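Local atomic coordinates of coiled-coil and C2 domain-containing protein 1-like (PDB entry 6EI6), a protein that binds monophosphorylated phosphatidylinositols and regulates ESCRT-III in endosomal protein sorting, probably by preventing inappropriate polymerisation of its core component shrub. Residues K157-R162 and Y169-K174. Numbering follows the deposited sequence.
Sequences KTNVIR and YDERFK. With SO4 (sulfate ion), chain D.
Glu171 reaches across from the start of its strand to the backbone of Asn159, an example of a strand carboxylate receiving a backbone N-H of the loop that follows the edge strand of the other sheet. Its OE2 accepts the Asn159 N-H at 2.9 Å through the syn lone pair, and the bond is nearly straight (168°). The side chain is extended beyond CG (chi2 168°), which carries CD out toward the loop backbone; Glu171 OE1 lies 3.4 Å from Thr158 CA. An alanine in place of Glu171 would probably leave the Asn159 N-H without this acceptor and open a gap beside Thr158 CB and Asn159 CB, where the carboxylate had packed.

The tight part lies beside this bond, around Thr158 and Tyr169. Thr158 OG1 stands 3.3 Å from Tyr169 CD1, approaching the ring obliquely. The same hydroxyl donates to Asn159 O (2.7 Å), meeting a lone pair in the carbonyl plane; it is also hydrogen-bonded to Val142 N of strand 140-145. Ile161 packs CG1 against Tyr169 CE1 at 3.8 Å, and the phenol OH continues to Tyr130.

Toward Phe173 the fit is looser: Lys157 O sits at the ring edge, 3.6 Å from Phe173 CE2. The Lys157 side chain is exposed; its NZ donates to sulfate O1 at 2.9 Å, the ion probably coming from the crystallisation liquor. Such a crossing, from edge strand 155-157 of one four-stranded sheet to edge strand 171-176 of the other, is part of the β-sandwich of a C2 domain.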
ATOM      1  N   LYS A 157     -10.812  13.438 -13.655  1.00 43.25           N
ATOM      2  CA  LYS A 157     -11.462  14.126 -12.542  1.00 50.46           C
ATOM      3  C   LYS A 157     -12.791  13.465 -12.201  1.00 49.68           C
ATOM      4  O   LYS A 157     -13.428  12.841 -13.051  1.00 50.70           O
ATOM      5  CB  LYS A 157     -11.691  15.615 -12.848  1.00 56.88           C
ATOM      6  CG  LYS A 157     -12.878  15.914 -13.771  1.00 54.49           C
ATOM      7  CD  LYS A 157     -13.223  17.396 -13.769  1.00 59.47           C
ATOM      8  CE  LYS A 157     -14.464  17.698 -14.608  1.00 62.04           C
ATOM      9  NZ  LYS A 157     -14.091  18.133 -15.982  1.00 71.67           N
ATOM     10  N   THR A 158     -13.198  13.614 -10.943  1.00 48.66           N
ATOM     11  CA  THR A 158     -14.482  13.108 -10.493  1.00 51.73           C
ATOM     12  C   THR A 158     -15.601  14.042 -10.941  1.00 62.40           C
ATOM     13  O   THR A 158     -15.373  15.171 -11.399  1.00 61.17           O
ATOM     14  CB  THR A 158     -14.518  12.968  -8.969  1.00 57.62           C
ATOM     15  OG1 THR A 158     -14.913  14.213  -8.365  1.00 54.14           O
ATOM     16  CG2 THR A 158     -13.148  12.548  -8.429  1.00 59.48           C
ATOM     17  N   ASN A 159     -16.833  13.565 -10.777  1.00 60.78           N
ATOM     18  CA  ASN A 159     -18.000  14.402 -11.010  1.00 64.23           C
ATOM     19  C   ASN A 159     -17.980  15.565 -10.030  1.00 66.82           C
ATOM     20  O   ASN A 159     -17.037  15.719  -9.248  1.00 69.35           O
ATOM     21  CB  ASN A 159     -19.299  13.603 -10.841  1.00 65.09           C
ATOM     22  CG  ASN A 159     -19.617  12.716 -12.036  1.00 64.65           C
ATOM     23  OD1 ASN A 159     -18.962  12.778 -13.087  1.00 62.42           O
ATOM     24  ND2 ASN A 159     -20.632  11.878 -11.875  1.00 69.34           N
ATOM     25  N   VAL A 160     -19.018  16.381 -10.039  1.00 70.98           N
ATOM     26  CA  VAL A 160     -19.142  17.466  -9.087  1.00 67.62           C
ATOM     27  C   VAL A 160     -20.258  17.052  -8.138  1.00 69.97           C
ATOM     28  O   VAL A 160     -21.439  17.045  -8.504  1.00 77.67           O
ATOM     29  CB  VAL A 160     -19.429  18.815  -9.765  1.00 72.40           C
ATOM     30  CG1 VAL A 160     -19.445  19.946  -8.732  1.00 67.48           C
ATOM     31  CG2 VAL A 160     -18.407  19.099 -10.889  1.00 65.31           C
ATOM     32  N   ILE A 161     -19.893  16.654  -6.923  1.00 73.85           N
ATOM     33  CA  ILE A 161     -20.902  16.575  -5.878  1.00 78.09           C
ATOM     34  C   ILE A 161     -21.329  17.993  -5.547  1.00 78.89           C
ATOM     35  O   ILE A 161     -20.539  18.947  -5.665  1.00 75.65           O
ATOM     36  CB  ILE A 161     -20.381  15.829  -4.634  1.00 72.69           C
ATOM     37  CG1 ILE A 161     -19.231  16.600  -3.982  1.00 74.47           C
ATOM     38  CG2 ILE A 161     -19.980  14.418  -4.993  1.00 65.54           C
ATOM     39  CD1 ILE A 161     -19.656  17.683  -2.976  1.00 71.84           C
ATOM     40  N   ARG A 162     -22.586  18.142  -5.139  1.00 81.26           N
ATOM     41  CA  ARG A 162     -23.146  19.447  -4.838  1.00 79.36           C
ATOM     42  C   ARG A 162     -23.560  19.481  -3.377  1.00 77.91           C
ATOM     43  O   ARG A 162     -24.168  18.525  -2.876  1.00 79.30           O
ATOM     44  CB  ARG A 162     -24.332  19.779  -5.767  1.00 82.78           C
ATOM     45  CG  ARG A 162     -23.940  20.023  -7.248  1.00 82.80           C
ATOM     46  CD  ARG A 162     -25.148  19.931  -8.208  1.00 87.18           C
ATOM     47  NE  ARG A 162     -25.160  18.695  -8.997  1.00 91.15           N
ATOM     48  CZ  ARG A 162     -26.265  18.080  -9.425  1.00 90.94           C
ATOM     49  NH1 ARG A 162     -27.464  18.588  -9.159  1.00 85.90           N
ATOM     50  NH2 ARG A 162     -26.170  16.955 -10.128  1.00 83.83           N
ATOM     51  N   TYR A 169     -17.836  11.257  -3.163  1.00 60.98           N
ATOM     52  CA  TYR A 169     -17.461  10.680  -4.455  1.00 58.33           C
ATOM     53  C   TYR A 169     -17.281   9.176  -4.314  1.00 65.06           C
ATOM     54  O   TYR A 169     -16.812   8.683  -3.295  1.00 68.91           O
ATOM     55  CB  TYR A 169     -16.141  11.262  -4.972  1.00 54.06           C
ATOM     56  CG  TYR A 169     -15.827  12.701  -4.601  1.00 62.28           C
ATOM     57  CD1 TYR A 169     -16.258  13.762  -5.398  1.00 65.65           C
ATOM     58  CD2 TYR A 169     -15.064  12.997  -3.479  1.00 55.58           C
ATOM     59  CE1 TYR A 169     -15.953  15.078  -5.070  1.00 61.55           C
ATOM     60  CE2 TYR A 169     -14.761  14.307  -3.146  1.00 60.01           C
ATOM     61  CZ  TYR A 169     -15.206  15.341  -3.944  1.00 58.94           C
ATOM     62  OH  TYR A 169     -14.893  16.637  -3.598  1.00 63.61           O
ATOM     63  N   ASP A 170     -17.607   8.419  -5.345  1.00 61.58           N
ATOM     64  CA  ASP A 170     -17.331   6.988  -5.258  1.00 55.92           C
ATOM     65  C   ASP A 170     -16.959   6.514  -6.642  1.00 59.13           C
ATOM     66  O   ASP A 170     -17.609   5.650  -7.220  1.00 63.80           O
ATOM     67  CB  ASP A 170     -18.509   6.198  -4.710  1.00 55.50           C
ATOM     68  CG  ASP A 170     -18.604   6.297  -3.202  1.00 68.67           C
ATOM     69  OD1 ASP A 170     -17.580   6.071  -2.524  1.00 72.97           O
ATOM     70  OD2 ASP A 170     -19.696   6.618  -2.691  1.00 73.44           O
ATOM     71  N   GLU A 171     -15.894   7.098  -7.167  1.00 51.87           N
ATOM     72  CA  GLU A 171     -15.528   6.908  -8.556  1.00 57.23           C
ATOM     73  C   GLU A 171     -14.190   6.212  -8.648  1.00 53.95           C
ATOM     74  O   GLU A 171     -13.248   6.561  -7.926  1.00 53.54           O
ATOM     75  CB  GLU A 171     -15.478   8.240  -9.308  1.00 60.74           C
ATOM     76  CG  GLU A 171     -16.820   8.649  -9.883  1.00 59.89           C
ATOM     77  CD  GLU A 171     -16.823  10.084 -10.354  1.00 61.63           C
ATOM     78  OE1 GLU A 171     -16.258  10.343 -11.450  1.00 62.92           O
ATOM     79  OE2 GLU A 171     -17.374  10.946  -9.617  1.00 57.16           O
ATOM     80  N   ARG A 172     -14.129   5.246  -9.562  1.00 52.89           N
ATOM     81  CA  ARG A 172     -12.960   4.426  -9.823  1.00 49.12           C
ATOM     82  C   ARG A 172     -12.422   4.755 -11.205  1.00 49.75           C
ATOM     83  O   ARG A 172     -13.191   4.897 -12.159  1.00 57.08           O
ATOM     84  CB  ARG A 172     -13.316   2.938  -9.743  1.00 50.35           C
ATOM     85  CG  ARG A 172     -14.377   2.593  -8.712  1.00 54.09           C
ATOM     86  CD  ARG A 172     -14.500   1.072  -8.483  1.00 60.83           C
ATOM     87  NE  ARG A 172     -14.932   0.765  -7.106  1.00 70.24           N
ATOM     88  CZ  ARG A 172     -14.246   0.037  -6.210  1.00 67.14           C
ATOM     89  NH1 ARG A 172     -13.076  -0.522  -6.520  1.00 63.91           N
ATOM     90  NH2 ARG A 172     -14.744  -0.147  -4.989  1.00 67.71           N
ATOM     91  N   PHE A 173     -11.103   4.864 -11.323  1.00 47.18           N
ATOM     92  CA  PHE A 173     -10.459   5.102 -12.606  1.00 46.37           C
ATOM     93  C   PHE A 173      -9.376   4.054 -12.776  1.00 50.29           C
ATOM     94  O   PHE A 173      -8.644   3.764 -11.828  1.00 56.28           O
ATOM     95  CB  PHE A 173      -9.849   6.522 -12.705  1.00 47.30           C
ATOM     96  CG  PHE A 173     -10.769   7.628 -12.213  1.00 55.88           C
ATOM     97  CD1 PHE A 173     -10.953   7.860 -10.853  1.00 52.92           C
ATOM     98  CD2 PHE A 173     -11.446   8.436 -13.108  1.00 55.69           C
ATOM     99  CE1 PHE A 173     -11.799   8.858 -10.399  1.00 54.78           C
ATOM    100  CE2 PHE A 173     -12.290   9.441 -12.655  1.00 49.72           C
ATOM    101  CZ  PHE A 173     -12.466   9.651 -11.306  1.00 53.94           C
ATOM    102  N   LYS A 174      -9.286   3.462 -13.964  1.00 51.79           N
ATOM    103  CA  LYS A 174      -8.291   2.437 -14.247  1.00 50.81           C
ATOM    104  C   LYS A 174      -7.291   2.957 -15.268  1.00 49.74           C
ATOM    105  O   LYS A 174      -7.651   3.693 -16.186  1.00 56.21           O
ATOM    106  CB  LYS A 174      -8.939   1.152 -14.760  1.00 52.36           C
ATOM    107  CG  LYS A 174      -9.763   0.377 -13.712  1.00 54.57           C
ATOM    108  CD  LYS A 174     -10.225  -0.977 -14.281  1.00 57.19           C
ATOM    109  CE  LYS A 174     -11.453  -1.522 -13.563  1.00 65.87           C
ATOM    110  NZ  LYS A 174     -11.835  -2.889 -14.042  1.00 70.45           N
TER
HETATM  111  S   SO4 D 902     -11.033  20.052 -18.185  1.00118.35           S
HETATM  112  O1  SO4 D 902     -11.733  19.281 -17.152  1.00 93.57           O
HETATM  113  O2  SO4 D 902      -9.831  19.322 -18.613  1.00107.38           O
HETATM  114  O3  SO4 D 902     -11.921  20.261 -19.339  1.00109.82           O
HETATM  115  O4  SO4 D 902     -10.647  21.354 -17.635  1.00103.77           O